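Local coordinates for defective in germ line development protein 3, isoform a (Caenorhabditis elegans, PDB 3N89) that probably acts in germline development as a Bicaudal-C-type KH-domain protein, its four KH domains packed into one globular platform, at residues 318-321 against 322-326. Sequence-based numbering, arbitrary orientation.
Sequences LRSK and EFNIK
S320 and N324 join the end of strand 311-321 to the short 3-10 turn that leads into helix 325-335, a strand-to-helix junction within the fourth KH domain of GLD-3. The strand lies between 260-268 and 293-301 in an antiparallel sheet, and the chain doubles back at its end, bringing helix 325-335 against that sheet, where A331 and Y332 touch L318. At S320 the hydroxyl is carried toward the turn, with OG anti to the backbone N (chi1 -166°). There it accepts a bent hydrogen bond from the side-chain amide of N324, ND2 to OG 3.2 Å, with OG lying 30° out of the amide plane of N324. The same ND2 also donates to the backbone O of S290, so both bonds together fix how the amide is turned. K321 supplies the bond that closes the turn: its carbonyl O accepts from N324 N at 2.8 Å, three residues on, with the donor lying above the carbonyl plane instead of on a lone pair. One residue further along, E322 O accepts from I325 N. The K321 side chain meets F323 at its base, where CB lies 3.7 Å from CE2 and the two side chains cross obliquely in van der Waals contact; farther out the lysine leads away from the turn, and NZ is held by the carbonyls of Q199 and L258. E322 likewise directs its carboxylate elsewhere, to R101 in a salt bridge and to the hydroxyl of Y350. In F323, whose ring also packs edge-to-face with H356, a chi1 of 85° sets CG between the backbone N and the carbonyl carbon, which swings the ring back toward the strand end. One face of the ring is thereby laid against N324 CB, which stands 3.9 Å above the plane, over the ring centre.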
loop_
_atom_site.group_PDB
_atom_site.type_symbol
_atom_site.label_atom_id
_atom_site.label_comp_id
_atom_site.label_asym_id
_atom_site.label_seq_id
_atom_site.Cartn_x
_atom_site.Cartn_y
_atom_site.Cartn_z
ATOM N N LEU A 318 -10.184 -12.304 3.452
ATOM C CA LEU A 318 -9.092 -12.900 2.691
ATOM C C LEU A 318 -7.867 -12.018 2.853
ATOM O O LEU A 318 -7.952 -10.804 2.673
ATOM C CB LEU A 318 -9.458 -13.010 1.206
ATOM C CG LEU A 318 -10.509 -14.062 0.834
ATOM C CD1 LEU A 318 -11.807 -13.739 1.527
ATOM C CD2 LEU A 318 -10.737 -14.087 -0.670
ATOM N N ARG A 319 -6.738 -12.619 3.222
ATOM C CA ARG A 319 -5.514 -11.849 3.388
ATOM C C ARG A 319 -4.403 -12.363 2.477
ATOM O O ARG A 319 -4.522 -13.429 1.865
ATOM C CB ARG A 319 -5.025 -11.885 4.841
ATOM C CG ARG A 319 -6.033 -11.444 5.899
ATOM C CD ARG A 319 -6.811 -12.631 6.437
ATOM N NE ARG A 319 -7.663 -12.248 7.556
ATOM C CZ ARG A 319 -7.204 -11.814 8.726
ATOM N NH1 ARG A 319 -5.899 -11.709 8.932
ATOM N NH2 ARG A 319 -8.051 -11.479 9.689
ATOM N N SER A 320 -3.327 -11.589 2.400
ATOM C CA SER A 320 -2.169 -11.910 1.581
ATOM C C SER A 320 -1.402 -10.608 1.405
ATOM O O SER A 320 -1.864 -9.557 1.848
ATOM C CB SER A 320 -2.610 -12.429 0.216
ATOM O OG SER A 320 -1.535 -13.047 -0.473
ATOM N N LYS A 321 -0.233 -10.667 0.773
ATOM C CA LYS A 321 0.541 -9.453 0.534
ATOM C C LYS A 321 0.102 -8.871 -0.807
ATOM O O LYS A 321 -0.211 -9.621 -1.731
ATOM C CB LYS A 321 2.042 -9.753 0.538
ATOM C CG LYS A 321 2.572 -10.120 1.931
ATOM C CD LYS A 321 4.064 -10.391 1.929
ATOM C CE LYS A 321 4.577 -10.608 3.350
ATOM N NZ LYS A 321 4.264 -9.435 4.243
ATOM N N GLU A 322 0.057 -7.540 -0.896
ATOM C CA GLU A 322 -0.378 -6.845 -2.105
ATOM C C GLU A 322 0.026 -7.479 -3.424
ATOM O O GLU A 322 -0.831 -7.837 -4.232
ATOM C CB GLU A 322 0.103 -5.387 -2.101
ATOM C CG GLU A 322 -1.048 -4.372 -2.137
ATOM C CD GLU A 322 -0.639 -3.023 -2.684
ATOM O OE1 GLU A 322 0.356 -2.446 -2.197
ATOM O OE2 GLU A 322 -1.322 -2.535 -3.605
ATOM N N PHE A 323 1.330 -7.617 -3.639
ATOM C CA PHE A 323 1.851 -8.174 -4.883
ATOM C C PHE A 323 1.139 -9.447 -5.313
ATOM O O PHE A 323 1.040 -9.740 -6.501
ATOM C CB PHE A 323 3.358 -8.443 -4.753
ATOM C CG PHE A 323 3.692 -9.766 -4.133
ATOM C CD1 PHE A 323 3.861 -10.894 -4.926
ATOM C CD2 PHE A 323 3.829 -9.888 -2.756
ATOM C CE1 PHE A 323 4.165 -12.128 -4.351
ATOM C CE2 PHE A 323 4.131 -11.117 -2.177
ATOM C CZ PHE A 323 4.299 -12.235 -2.978
ATOM N N ASN A 324 0.631 -10.189 -4.338
ATOM C CA ASN A 324 -0.047 -11.453 -4.593
ATOM C C ASN A 324 -1.562 -11.279 -4.742
ATOM O O ASN A 324 -2.324 -12.251 -4.685
ATOM C CB ASN A 324 0.285 -12.415 -3.449
ATOM C CG ASN A 324 0.053 -13.861 -3.808
ATOM O OD1 ASN A 324 0.046 -14.230 -4.980
ATOM N ND2 ASN A 324 -0.115 -14.697 -2.796
ATOM N N ILE A 325 -1.993 -10.040 -4.958
ATOM C CA ILE A 325 -3.413 -9.732 -5.106
ATOM C C ILE A 325 -4.087 -10.554 -6.199
ATOM O O ILE A 325 -5.244 -10.959 -6.052
ATOM C CB ILE A 325 -3.641 -8.232 -5.434
ATOM C CG1 ILE A 325 -5.139 -7.935 -5.478
ATOM C CG2 ILE A 325 -3.037 -7.886 -6.792
ATOM C CD1 ILE A 325 -5.463 -6.476 -5.688
ATOM N N LYS A 326 -3.374 -10.794 -7.296
ATOM C CA LYS A 326 -3.954 -11.557 -8.389
ATOM C C LYS A 326 -4.450 -12.916 -7.915
ATOM O O LYS A 326 -5.366 -13.481 -8.504
ATOM C CB LYS A 326 -2.940 -11.746 -9.524
ATOM C CG LYS A 326 -3.540 -12.432 -10.747
ATOM C CD LYS A 326 -2.484 -12.918 -11.731
ATOM C CE LYS A 326 -1.770 -11.767 -12.420
ATOM N NZ LYS A 326 -0.999 -12.242 -13.603
#